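Local coordinates for protein alginate lyase A1-II' (Sphingomonas sp. A1, PDB 2CWS) that probably depolymerises alginate as a polysaccharide lyase of family 7, this chain being the lyase domain of the longer protein, at residues A[17-20]-A[26-29]; A[42-45]-A[49-52]; A[104-109]-A[214-219]; A[113-116]-A[120-123]; A[164-169]-A[173-178]. All coordinates share one frame; numbering follows the deposited sequence.

The chain folds as a beta sandwich of the jelly-roll kind, two antiparallel sheets packed face to face, in keeping with the concanavalin clan. Contacts 1 and 2 come first and are successive hairpins, one in each sheet; their centres lie about 14 Å apart, and L17 packs on F51. Contact 3 bridges the two sheets. Its second segment closes the chain's long excursion through contacts 4 and 5, and the backbone of A218 pairs with F51 of contact 2. Contact 4 shares strand 106-114 with contact 3, about 23 Å away between centres. Contact 5 lies in the sheet of contact 2, its M164 touching V108 and A109. Four of the contacts are hairpins within the sheets; contact 3 packs one sheet on the other.

Contact 1 of 5, residues A[17-20]-A[26-29]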
loop_
_atom_site.group_PDB
_atom_site.type_symbol
_atom_site.label_atom_id
_atom_site.label_comp_id
_atom_site.label_asym_id
_atom_site.label_seq_id
_atom_site.Cartn_x
_atom_site.Cartn_y
_atom_site.Cartn_z
ATOM N N LEU A 17 -6.112 -6.297 -7.441
ATOM C CA LEU A 17 -5.711 -4.997 -7.900
ATOM C C LEU A 17 -6.905 -4.065 -8.007
ATOM O O LEU A 17 -7.932 -4.436 -8.591
ATOM C CB LEU A 17 -5.062 -5.136 -9.307
ATOM C CG LEU A 17 -4.670 -3.824 -10.030
ATOM C CD1 LEU A 17 -3.588 -3.045 -9.301
ATOM C CD2 LEU A 17 -4.235 -4.191 -11.438
ATOM N N GLN A 18 -6.760 -2.870 -7.462
ATOM C CA GLN A 18 -7.770 -1.814 -7.503
ATOM C C GLN A 18 -7.309 -0.747 -8.482
ATOM O O GLN A 18 -6.160 -0.269 -8.371
ATOM C CB GLN A 18 -7.972 -1.265 -6.070
ATOM C CG GLN A 18 -8.500 -2.336 -5.149
ATOM C CD GLN A 18 -8.513 -1.953 -3.701
ATOM O OE1 GLN A 18 -7.568 -1.253 -3.261
ATOM N NE2 GLN A 18 -9.499 -2.417 -2.963
ATOM N N LEU A 19 -8.195 -0.380 -9.400
ATOM C CA LEU A 19 -7.853 0.526 -10.508
ATOM C C LEU A 19 -8.433 1.906 -10.367
ATOM O O LEU A 19 -9.431 2.114 -9.678
ATOM C CB LEU A 19 -8.367 -0.109 -11.825
ATOM C CG LEU A 19 -7.679 -1.427 -12.187
ATOM C CD1 LEU A 19 -8.437 -2.024 -13.409
ATOM C CD2 LEU A 19 -6.222 -1.257 -12.472
ATOM N N PRO A 20 -7.885 2.851 -11.129
ATOM C CA PRO A 20 -8.376 4.235 -11.113
ATOM C C PRO A 20 -9.231 4.583 -12.315
ATOM O O PRO A 20 -9.371 5.762 -12.649
ATOM C CB PRO A 20 -7.063 5.036 -11.147
ATOM C CG PRO A 20 -6.202 4.227 -12.073
ATOM C CD PRO A 20 -6.576 2.786 -11.807
ATOM N N GLU A 26 -11.904 -3.763 -9.979
ATOM C CA GLU A 26 -10.956 -4.593 -9.336
ATOM C C GLU A 26 -10.646 -5.818 -10.196
ATOM O O GLU A 26 -11.561 -6.390 -10.818
ATOM C CB GLU A 26 -11.459 -5.123 -7.971
ATOM C CG GLU A 26 -11.671 -3.954 -6.993
ATOM C CD GLU A 26 -11.977 -4.446 -5.594
ATOM O OE1 GLU A 26 -11.769 -3.715 -4.628
ATOM O OE2 GLU A 26 -12.373 -5.621 -5.407
ATOM N N ILE A 27 -9.379 -6.198 -10.232
ATOM C CA ILE A 27 -8.900 -7.380 -10.961
ATOM C C ILE A 27 -8.534 -8.444 -9.924
ATOM O O ILE A 27 -7.768 -8.198 -9.011
ATOM C CB ILE A 27 -7.674 -7.060 -11.838
ATOM C CG1 ILE A 27 -7.883 -5.850 -12.754
ATOM C CG2 ILE A 27 -7.264 -8.287 -12.649
ATOM C CD1 ILE A 27 -9.085 -5.963 -13.716
ATOM N N SER A 28 -9.115 -9.636 -10.122
ATOM C CA SER A 28 -8.943 -10.738 -9.204
ATOM C C SER A 28 -7.511 -11.287 -9.235
ATOM O O SER A 28 -6.762 -11.138 -10.208
ATOM C CB SER A 28 -9.885 -11.882 -9.578
ATOM O OG SER A 28 -9.407 -12.455 -10.805
ATOM N N SER A 29 -7.137 -11.954 -8.145
ATOM C CA SER A 29 -5.840 -12.618 -8.101
ATOM C C SER A 29 -5.649 -13.546 -9.280
ATOM O O SER A 29 -4.590 -13.600 -9.897
ATOM C CB SER A 29 -5.662 -13.475 -6.834
ATOM O OG SER A 29 -5.953 -12.714 -5.672
#
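Q18 and E26 run side by side from a non-hydrogen-bonded pair of the antiparallel hairpin 15-18/26-27, both pointing the same way. In each, CG sits beside the backbone N (chi1 -63° and -64°) and the chain is extended beyond it, which keeps the two chains alongside each other as far as their polar ends. There Q18 NE2 donates to E26 OE1 over 3.1 Å, a nearly straight bond. The carboxylate oxygen lies close to the plane of the amide, but the amide nitrogen approaches it from above the carboxylate plane.

L17 and I27 emerge on the other face of the ribbon. Their backbones form the hydrogen-bonded pair, with I27 N to L17 O at 2.8 Å and L17 N to I27 O at 3.0 Å, and their CB atoms stand 4.1 Å apart. L19, already beyond the strand, leans across so that its CD1 meets I27 CG1 at 3.9 Å. Branched aliphatic residues suit this face, where L32 of helix 29-33 covers both L17 and I27.

Replacing Q18 with an alanine would probably leave E26 without its amide mate and K201 without the acceptor OE1. E26 OE2 in turn forms a salt bridge with K16. The neutral amide thus stands between a lysine and a carboxylate, its oxygen given to the cation and its NH2 to the anion, which should fix which way round it lies.

Contact 2 of 5, residues A[42-45]-A[49-52]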
loop_
_atom_site.group_PDB
_atom_site.type_symbol
_atom_site.label_atom_id
_atom_site.label_comp_id
_atom_site.label_asym_id
_atom_site.label_seq_id
_atom_site.Cartn_x
_atom_site.Cartn_y
_atom_site.Cartn_z
ATOM N N TYR A 42 1.321 -2.633 -15.618
ATOM C CA TYR A 42 2.010 -3.292 -16.723
ATOM C C TYR A 42 3.455 -3.559 -16.302
ATOM O O TYR A 42 3.949 -3.021 -15.333
ATOM C CB TYR A 42 1.973 -2.422 -17.980
ATOM C CG TYR A 42 2.593 -1.046 -17.835
ATOM C CD1 TYR A 42 3.925 -0.832 -18.097
ATOM C CD2 TYR A 42 1.813 0.035 -17.467
ATOM C CE1 TYR A 42 4.527 0.404 -17.975
ATOM C CE2 TYR A 42 2.375 1.324 -17.373
ATOM C CZ TYR A 42 3.739 1.495 -17.616
ATOM O OH TYR A 42 4.319 2.732 -17.587
ATOM N N THR A 43 4.112 -4.403 -17.113
ATOM C CA THR A 43 5.550 -4.647 -16.907
ATOM C C THR A 43 6.312 -3.687 -17.796
ATOM O O THR A 43 6.090 -3.666 -19.012
ATOM C CB THR A 43 5.880 -6.090 -17.289
ATOM O OG1 THR A 43 5.200 -6.956 -16.381
ATOM C CG2 THR A 43 7.393 -6.298 -17.244
ATOM N N ASP A 44 7.199 -2.873 -17.188
ATOM C CA ASP A 44 8.028 -1.981 -17.999
ATOM C C ASP A 44 9.219 -2.736 -18.549
ATOM O O ASP A 44 9.457 -3.906 -18.246
ATOM C CB ASP A 44 8.392 -0.734 -17.182
ATOM C CG ASP A 44 8.655 0.481 -18.021
ATOM O OD1 ASP A 44 8.656 0.407 -19.260
ATOM O OD2 ASP A 44 8.826 1.558 -17.406
ATOM N N THR A 45 9.994 -2.041 -19.372
ATOM C CA THR A 45 11.136 -2.725 -20.017
ATOM C C THR A 45 12.209 -3.181 -19.029
ATOM O O THR A 45 13.036 -4.040 -19.403
ATOM C CB THR A 45 11.742 -1.760 -21.054
ATOM O OG1 THR A 45 12.156 -0.555 -20.408
ATOM C CG2 THR A 45 10.762 -1.415 -22.160
ATOM N N MET A 49 6.971 -4.217 -12.115
ATOM C CA MET A 49 5.499 -4.107 -12.057
ATOM C C MET A 49 5.206 -2.612 -11.848
ATOM O O MET A 49 5.637 -2.019 -10.844
ATOM C CB MET A 49 4.975 -4.972 -10.942
ATOM C CG MET A 49 3.495 -4.811 -10.626
ATOM S SD MET A 49 2.825 -6.118 -9.604
ATOM C CE MET A 49 3.870 -6.025 -8.158
ATOM N N THR A 50 4.489 -2.014 -12.804
ATOM C CA THR A 50 4.382 -0.570 -12.926
ATOM C C THR A 50 2.918 -0.184 -12.796
ATOM O O THR A 50 2.058 -0.726 -13.506
ATOM C CB THR A 50 4.974 -0.154 -14.279
ATOM O OG1 THR A 50 6.296 -0.625 -14.390
ATOM C CG2 THR A 50 5.036 1.402 -14.349
ATOM N N PHE A 51 2.667 0.781 -11.920
ATOM C CA PHE A 51 1.317 1.243 -11.577
ATOM C C PHE A 51 1.176 2.680 -12.040
ATOM O O PHE A 51 1.963 3.552 -11.589
ATOM C CB PHE A 51 1.119 1.231 -10.056
ATOM C CG PHE A 51 1.306 -0.139 -9.410
ATOM C CD1 PHE A 51 0.193 -0.949 -9.171
ATOM C CD2 PHE A 51 2.560 -0.572 -9.029
ATOM C CE1 PHE A 51 0.349 -2.156 -8.522
ATOM C CE2 PHE A 51 2.714 -1.800 -8.397
ATOM C CZ PHE A 51 1.603 -2.592 -8.120
ATOM N N TRP A 52 0.201 2.954 -12.912
ATOM C CA TRP A 52 -0.044 4.308 -13.405
ATOM C C TRP A 52 -1.468 4.724 -13.025
ATOM O O TRP A 52 -2.405 3.925 -13.191
ATOM C CB TRP A 52 0.157 4.371 -14.963
ATOM C CG TRP A 52 -0.248 5.741 -15.457
ATOM C CD1 TRP A 52 0.543 6.875 -15.358
ATOM C CD2 TRP A 52 -1.475 6.183 -16.054
ATOM N NE1 TRP A 52 -0.119 7.954 -15.865
ATOM C CE2 TRP A 52 -1.386 7.549 -16.310
ATOM C CE3 TRP A 52 -2.667 5.479 -16.429
ATOM C CZ2 TRP A 52 -2.395 8.314 -16.890
ATOM C CZ3 TRP A 52 -3.681 6.234 -17.014
ATOM C CH2 TRP A 52 -3.537 7.625 -17.248
#
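Y42 lays its ring across T50, its hydrogen-bonded partner in the antiparallel ladder. T50 CB sits over one face, 3.9 Å from the centroid of the Y42 ring and 16° off the ring normal, a CH-pi contact. T50 CG2 reaches farther out and meets Y42 CZ at 3.5 Å. The ring gets there because Y42 CG takes the crowded position between the backbone N and the carbonyl carbon (chi1 59°), while the backbones below stay locked by T50 N to Y42 O at 2.8 Å and Y42 N to T50 O at 2.9 Å. At the ring's edge, near its plane, W52 CB adds a looser contact. A beta-branched threonine suits the place, offering a methyl and a CH to an aromatic face. With an alanine in place of Y42, this side of T50 would probably lose its cover, and W52 CB its neighbour at the ring's edge.

T43 faces the other way, paired with M49 without hydrogen bonds. The two strands make a beta hairpin at the border of the seven-stranded sheet of the jelly roll, where 41-43 is an outermost strand within the chain and 49-54 goes on to pair with 215-228. T43 OG1 turns to the carbonyl of A4.

D44 has left the strand. Its CB lies 3.5 Å from T50 OG1, a hydroxyl whose hydrogen bond goes to A48 O. Of its carboxylate oxygens, OD1 accepts from T45 N at 2.8 Å, the donor standing above the carboxylate plane, while OD2 forms a salt bridge with K219.

Contact 3 of 5, residues A[104-109]-A[214-219]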
loop_
_atom_site.group_PDB
_atom_site.type_symbol
_atom_site.label_atom_id
_atom_site.label_comp_id
_atom_site.label_asym_id
_atom_site.label_seq_id
_atom_site.Cartn_x
_atom_site.Cartn_y
_atom_site.Cartn_z
ATOM N N GLY A 104 2.958 16.477 -5.772
ATOM C CA GLY A 104 4.242 15.995 -5.254
ATOM C C GLY A 104 4.097 14.866 -4.268
ATOM O O GLY A 104 5.087 14.542 -3.611
ATOM N N LYS A 105 2.959 14.194 -4.157
ATOM C CA LYS A 105 2.777 13.209 -3.068
ATOM C C LYS A 105 1.964 12.023 -3.569
ATOM O O LYS A 105 0.888 12.180 -4.138
ATOM C CB LYS A 105 2.082 13.873 -1.887
ATOM C CG LYS A 105 1.895 12.949 -0.697
ATOM C CD LYS A 105 1.040 13.514 0.399
ATOM C CE LYS A 105 1.694 14.711 1.069
ATOM N NZ LYS A 105 0.839 15.280 2.189
ATOM N N ILE A 106 2.490 10.801 -3.282
ATOM C CA ILE A 106 1.720 9.574 -3.467
ATOM C C ILE A 106 2.005 8.675 -2.268
ATOM O O ILE A 106 2.933 8.888 -1.513
ATOM C CB ILE A 106 2.037 8.815 -4.778
ATOM C CG1 ILE A 106 3.460 8.220 -4.771
ATOM C CG2 ILE A 106 1.799 9.704 -5.974
ATOM C CD1 ILE A 106 3.717 7.310 -5.993
ATOM N N ILE A 107 1.118 7.676 -2.097
ATOM C CA ILE A 107 1.293 6.619 -1.093
ATOM C C ILE A 107 1.641 5.353 -1.858
ATOM O O ILE A 107 0.927 4.959 -2.795
ATOM C CB ILE A 107 0.042 6.485 -0.201
ATOM C CG1 ILE A 107 -0.032 7.666 0.746
ATOM C CG2 ILE A 107 0.028 5.135 0.533
ATOM C CD1 ILE A 107 -1.344 7.786 1.507
ATOM N N VAL A 108 2.726 4.679 -1.436
ATOM C CA VAL A 108 3.257 3.522 -2.162
ATOM C C VAL A 108 3.089 2.219 -1.407
ATOM O O VAL A 108 3.324 1.156 -2.003
ATOM C CB VAL A 108 4.736 3.725 -2.593
ATOM C CG1 VAL A 108 4.847 4.864 -3.594
ATOM C CG2 VAL A 108 5.612 3.951 -1.362
ATOM N N ALA A 109 2.671 2.244 -0.153
ATOM C CA ALA A 109 2.384 1.037 0.590
ATOM C C ALA A 109 1.540 1.395 1.790
ATOM O O ALA A 109 1.561 2.547 2.263
ATOM C CB ALA A 109 3.677 0.342 1.047
ATOM N N GLY A 214 -2.246 15.832 -13.375
ATOM C CA GLY A 214 -1.453 14.909 -14.162
ATOM C C GLY A 214 -1.611 13.466 -13.715
ATOM O O GLY A 214 -2.765 12.965 -13.685
ATOM N N SER A 215 -0.527 12.831 -13.355
ATOM C CA SER A 215 -0.634 11.386 -13.034
ATOM C C SER A 215 0.687 10.956 -12.374
ATOM O O SER A 215 1.688 11.657 -12.445
ATOM C CB SER A 215 -0.889 10.567 -14.291
ATOM O OG SER A 215 0.199 10.652 -15.227
ATOM N N ALA A 216 0.660 9.777 -11.785
ATOM C CA ALA A 216 1.845 9.237 -11.133
ATOM C C ALA A 216 2.162 7.837 -11.654
ATOM O O ALA A 216 1.280 7.116 -12.141
ATOM C CB ALA A 216 1.642 9.155 -9.617
ATOM N N ILE A 217 3.438 7.494 -11.530
ATOM C CA ILE A 217 3.936 6.153 -11.843
ATOM C C ILE A 217 4.770 5.679 -10.668
ATOM O O ILE A 217 5.709 6.372 -10.271
ATOM C CB ILE A 217 4.809 6.142 -13.101
ATOM C CG1 ILE A 217 4.046 6.627 -14.347
ATOM C CG2 ILE A 217 5.402 4.754 -13.325
ATOM C CD1 ILE A 217 4.954 6.915 -15.552
ATOM N N ALA A 218 4.448 4.490 -10.170
ATOM C CA ALA A 218 5.286 3.828 -9.167
ATOM C C ALA A 218 5.609 2.428 -9.678
ATOM O O ALA A 218 4.810 1.836 -10.419
ATOM C CB ALA A 218 4.589 3.718 -7.812
ATOM N N LYS A 219 6.781 1.916 -9.288
ATOM C CA LYS A 219 7.257 0.626 -9.699
ATOM C C LYS A 219 7.630 -0.252 -8.528
ATOM O O LYS A 219 8.122 0.264 -7.494
ATOM C CB LYS A 219 8.558 0.794 -10.546
ATOM C CG LYS A 219 8.261 1.256 -11.949
ATOM C CD LYS A 219 9.556 1.429 -12.772
ATOM C CE LYS A 219 9.215 1.558 -14.252
ATOM N NZ LYS A 219 10.462 1.658 -15.098
#
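I106 is the bump of this contact, and the small side chains of A216 and A218 form the low ground it settles on. Its two branches divide the work. CG2 rests on A216 CB at 3.7 Å, while the other arm, with CG1 placed between the backbone N and the carbonyl carbon (chi1 68°) and then extended, carries CD1 to within 4.1 Å of A218 CB. V108, two residues on along the same face of its strand, flanks the second alanine more loosely, its CG1 lying 4.4 Å from A218 CB.

Residue size explains the fit: a large residue on one strand is met by methyl groups on the other, consistent with axes of segments 106-109 and 215-219 that are 9.0 Å apart at closest approach. Those strands run in nearly the same direction, 20° apart, so I106 lies opposite A216 and V108 opposite A218. The contact is wholly apolar, as befits the interior of a beta sandwich.

Around it, T97 of strand 88-99, a neighbour of 215-228 in its sheet, touches both I106 and V108. N204 and V206, in the same sheet as 106-114, border the contact; V108 also reaches Y162 and M164 of strand 162-169, in the sheet of 215-228.

Contact 4 of 5, residues A[113-116]-A[120-123]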
loop_
_atom_site.group_PDB
_atom_site.type_symbol
_atom_site.label_atom_id
_atom_site.label_comp_id
_atom_site.label_asym_id
_atom_site.label_seq_id
_atom_site.Cartn_x
_atom_site.Cartn_y
_atom_site.Cartn_z
ATOM N N GLY A 113 -6.476 -0.928 8.225
ATOM C CA GLY A 113 -7.411 -1.593 9.086
ATOM C C GLY A 113 -8.692 -1.970 8.377
ATOM O O GLY A 113 -9.065 -1.407 7.352
ATOM N N ILE A 114 -9.404 -2.919 9.001
ATOM C CA ILE A 114 -10.726 -3.336 8.483
ATOM C C ILE A 114 -11.459 -3.945 9.675
ATOM O O ILE A 114 -10.835 -4.533 10.579
ATOM C CB ILE A 114 -10.568 -4.345 7.323
ATOM C CG1 ILE A 114 -11.935 -4.676 6.661
ATOM C CG2 ILE A 114 -9.809 -5.594 7.739
ATOM C CD1 ILE A 114 -11.730 -5.402 5.338
ATOM N N MET A 115 -12.770 -3.787 9.692
ATOM C CA MET A 115 -13.534 -4.459 10.786
ATOM C C MET A 115 -13.574 -5.938 10.547
ATOM O O MET A 115 -13.392 -6.431 9.446
ATOM C CB MET A 115 -14.949 -3.905 10.872
ATOM C CG MET A 115 -15.107 -2.407 10.902
ATOM S SD MET A 115 -14.310 -1.712 12.378
ATOM C CE MET A 115 -15.415 -2.340 13.633
ATOM N N ASP A 116 -13.895 -6.677 11.632
ATOM C CA ASP A 116 -14.058 -8.121 11.495
ATOM C C ASP A 116 -15.058 -8.497 10.409
ATOM O O ASP A 116 -14.881 -9.463 9.713
ATOM C CB ASP A 116 -14.541 -8.666 12.827
ATOM C CG ASP A 116 -14.098 -10.073 13.141
ATOM O OD1 ASP A 116 -13.116 -10.558 12.559
ATOM O OD2 ASP A 116 -14.733 -10.669 14.039
ATOM N N ASN A 120 -15.216 -0.943 6.462
ATOM C CA ASN A 120 -14.017 -0.144 6.456
ATOM C C ASN A 120 -13.649 0.341 7.877
ATOM O O ASN A 120 -14.426 0.514 8.824
ATOM C CB ASN A 120 -14.082 0.988 5.419
ATOM C CG ASN A 120 -12.737 1.730 5.257
ATOM O OD1 ASN A 120 -11.733 1.167 4.784
ATOM N ND2 ASN A 120 -12.657 3.007 5.644
ATOM N N ALA A 121 -12.354 0.526 7.971
ATOM C CA ALA A 121 -11.709 1.086 9.192
ATOM C C ALA A 121 -10.510 1.870 8.734
ATOM O O ALA A 121 -10.176 1.863 7.524
ATOM C CB ALA A 121 -11.408 -0.028 10.147
ATOM N N PRO A 122 -9.855 2.637 9.602
ATOM C CA PRO A 122 -8.783 3.510 9.121
ATOM C C PRO A 122 -7.546 2.779 8.647
ATOM O O PRO A 122 -7.270 1.670 9.093
ATOM C CB PRO A 122 -8.427 4.370 10.373
ATOM C CG PRO A 122 -9.701 4.294 11.205
ATOM C CD PRO A 122 -10.184 2.885 11.024
ATOM N N PRO A 123 -6.786 3.505 7.845
ATOM C CA PRO A 123 -5.399 3.011 7.588
ATOM C C PRO A 123 -4.670 3.014 8.920
ATOM O O PRO A 123 -4.952 3.838 9.776
ATOM C CB PRO A 123 -4.796 4.018 6.644
ATOM C CG PRO A 123 -5.735 5.164 6.598
ATOM C CD PRO A 123 -7.051 4.804 7.225
HETATM O O HOH W 1 -10.745 -1.557 4.575
#
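The methyl group of A121 lies over the backbone of I114, its CB 3.7 Å from I114 N and little farther from I114 CA. A methyl is small enough to lie this close to the opposite strand. M115 is disordered; in one conformer, bent at both chi2 and chi3, its SD is 4.0 Å from A121 CB, a contact that is therefore uncertain. L196 borders both residues. I114 points away from segment 120-123, and its side chain touches K197 and Y199 of the neighbouring strand.

G113 carries the direct hydrogen bond between these two segments: its N donates to P122 O over 2.9 Å, bent to 139° at the hydrogen and tilted 28° from the carbonyl plane. Glycine suits this spot, because a CB here would clash with P122 O. The segments belong to the tip of hairpin 106-114/120-130 in the nine-stranded sheet. A water 2.9 Å from N120 OD1 may also serve G113 O, though it cannot donate to every neighbour at once.

Chemically the pairing is lopsided. P122 and P123 have no N-H to offer, and G113 O and A121 O, 3.5 Å apart, can both only accept. Between the segments the link is one bent bond, methyl packing and perhaps shared water.

Contact 5 of 5, residues A[164-169]-A[173-178]; sequences MEIRVT and AYVTMN
A173 CA lies 3.3 Å from R167 O, a CA-H...O contact, and A173 pairs with V168 without hydrogen bonds; its small side chain suits the buried face.

Y174 comes next and gives the contact its character. The guanidinium of R167 lies flat on one face of its ring, the planes 8° apart and R167 CZ 3.8 Å from the ring centroid, a cation-pi stack with NH2 over the ring, arginine's flat cation suiting a tyrosine face. R167 reaches it by bending at chi3 (64°). In the guanidinium plane, R167 NH1 donates to T169 OG1 at 2.8 Å, which should keep the group from turning. The ring's hydroxyl meets a water, 2.7 Å from Y174 OH, that donates to T169 O. Two backbone bonds join Y174 and R167.

V175 returns to the buried side, where its CG1 packs 4.3 Å from I166 CG2. T176 pairs by two backbone bonds with E165, its CB 3.9 Å from E165 CB. Its OG1 bonds T181 and a water, and that water donates to Y174 O.

M177 ends the strand beside M164, both side chains pointing the same way, with M164 CE 3.7 Å from M177 SD.

Polar and aromatic residues alternate with apolar ones that meet strands 106-114 and 133-139. A short connection and paired antiparallel register make 162-169/172-177 a beta hairpin, and the alternation fits a jelly-roll sheet with one face inward.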
loop_
_atom_site.group_PDB
_atom_site.type_symbol
_atom_site.label_atom_id
_atom_site.label_comp_id
_atom_site.label_asym_id
_atom_site.label_seq_id
_atom_site.Cartn_x
_atom_site.Cartn_y
_atom_site.Cartn_z
ATOM N N MET A 164 11.852 -1.412 1.192
ATOM C CA MET A 164 10.915 -1.095 2.253
ATOM C C MET A 164 10.520 -2.360 2.999
ATOM O O MET A 164 10.409 -3.424 2.388
ATOM C CB MET A 164 9.670 -0.459 1.625
ATOM C CG MET A 164 8.628 -0.047 2.636
ATOM S SD MET A 164 7.132 0.586 1.840
ATOM C CE MET A 164 7.784 2.063 1.044
ATOM N N GLU A 165 10.288 -2.211 4.310
ATOM C CA GLU A 165 9.686 -3.317 5.054
ATOM C C GLU A 165 8.696 -2.684 6.018
ATOM O O GLU A 165 8.954 -1.645 6.607
ATOM C CB GLU A 165 10.766 -4.100 5.797
ATOM C CG GLU A 165 10.224 -5.301 6.572
ATOM C CD GLU A 165 11.360 -6.115 7.142
ATOM O OE1 GLU A 165 11.183 -6.665 8.232
ATOM O OE2 GLU A 165 12.460 -6.179 6.509
ATOM N N ILE A 166 7.559 -3.355 6.155
ATOM C CA ILE A 166 6.556 -2.930 7.142
ATOM C C ILE A 166 6.146 -4.184 7.907
ATOM O O ILE A 166 5.704 -5.151 7.269
ATOM C CB ILE A 166 5.316 -2.253 6.548
ATOM C CG1 ILE A 166 5.728 -1.158 5.560
ATOM C CG2 ILE A 166 4.450 -1.729 7.660
ATOM C CD1 ILE A 166 4.506 -0.484 4.890
ATOM N N ARG A 167 6.356 -4.182 9.210
ATOM C CA ARG A 167 6.088 -5.372 10.052
ATOM C C ARG A 167 5.223 -4.992 11.207
ATOM O O ARG A 167 5.476 -3.985 11.863
ATOM C CB ARG A 167 7.441 -5.958 10.562
ATOM C CG ARG A 167 7.252 -7.056 11.597
ATOM C CD ARG A 167 8.593 -7.734 11.886
ATOM N NE ARG A 167 9.630 -6.895 12.506
ATOM C CZ ARG A 167 9.904 -6.856 13.806
ATOM N NH1 ARG A 167 9.187 -7.537 14.710
ATOM N NH2 ARG A 167 10.905 -6.092 14.231
ATOM N N VAL A 168 4.246 -5.836 11.506
ATOM C CA VAL A 168 3.563 -5.779 12.778
ATOM C C VAL A 168 3.969 -7.018 13.573
ATOM O O VAL A 168 3.817 -8.136 13.055
ATOM C CB VAL A 168 2.010 -5.767 12.611
ATOM C CG1 VAL A 168 1.296 -6.026 13.932
ATOM C CG2 VAL A 168 1.568 -4.438 12.000
ATOM N N THR A 169 4.424 -6.834 14.790
ATOM C CA THR A 169 4.595 -7.942 15.725
ATOM C C THR A 169 3.898 -7.559 17.002
ATOM O O THR A 169 4.283 -6.566 17.659
ATOM C CB THR A 169 6.073 -8.284 15.983
ATOM O OG1 THR A 169 6.636 -8.783 14.761
ATOM C CG2 THR A 169 6.192 -9.377 17.065
ATOM N N ALA A 173 4.209 -1.621 15.274
ATOM C CA ALA A 173 4.560 -1.454 13.857
ATOM C C ALA A 173 6.028 -1.062 13.749
ATOM O O ALA A 173 6.467 -0.104 14.410
ATOM C CB ALA A 173 3.710 -0.380 13.204
ATOM N N TYR A 174 6.751 -1.761 12.897
ATOM C CA TYR A 174 8.143 -1.498 12.573
ATOM C C TYR A 174 8.175 -1.094 11.103
ATOM O O TYR A 174 7.767 -1.874 10.242
ATOM C CB TYR A 174 9.027 -2.737 12.817
ATOM C CG TYR A 174 8.941 -3.200 14.255
ATOM C CD1 TYR A 174 7.911 -4.038 14.682
ATOM C CD2 TYR A 174 9.895 -2.778 15.179
ATOM C CE1 TYR A 174 7.814 -4.464 16.004
ATOM C CE2 TYR A 174 9.819 -3.190 16.503
ATOM C CZ TYR A 174 8.791 -4.029 16.886
ATOM O OH TYR A 174 8.695 -4.433 18.229
ATOM N N VAL A 175 8.636 0.126 10.846
ATOM C CA VAL A 175 8.589 0.714 9.508
ATOM C C VAL A 175 10.016 0.986 9.072
ATOM O O VAL A 175 10.772 1.649 9.793
ATOM C CB VAL A 175 7.670 1.958 9.495
ATOM C CG1 VAL A 175 6.239 1.536 9.852
ATOM C CG2 VAL A 175 8.152 3.082 10.413
ATOM N N THR A 176 10.373 0.487 7.886
ATOM C CA THR A 176 11.776 0.473 7.495
ATOM C C THR A 176 11.946 0.923 6.067
ATOM O O THR A 176 11.240 0.465 5.155
ATOM C CB THR A 176 12.287 -1.000 7.549
ATOM O OG1 THR A 176 12.091 -1.481 8.904
ATOM C CG2 THR A 176 13.754 -1.148 7.176
ATOM N N MET A 177 12.956 1.773 5.862
ATOM C CA MET A 177 13.451 2.101 4.526
ATOM C C MET A 177 14.941 1.883 4.492
ATOM O O MET A 177 15.662 2.443 5.327
ATOM C CB MET A 177 13.183 3.598 4.188
ATOM C CG MET A 177 11.702 3.883 4.050
ATOM S SD MET A 177 10.985 3.190 2.546
ATOM C CE MET A 177 11.663 4.378 1.334
ATOM N N ASN A 178 15.395 1.075 3.562
ATOM C CA ASN A 178 16.837 0.878 3.336
ATOM C C ASN A 178 17.542 0.471 4.616
ATOM O O ASN A 178 18.636 0.937 4.914
ATOM C CB ASN A 178 17.485 2.105 2.707
ATOM C CG ASN A 178 16.772 2.510 1.406
ATOM O OD1 ASN A 178 16.198 1.659 0.694
ATOM N ND2 ASN A 178 16.833 3.773 1.105
HETATM O O HOH W 2 10.094 -3.189 9.250
HETATM O O HOH W 3 6.805 -6.231 18.867
#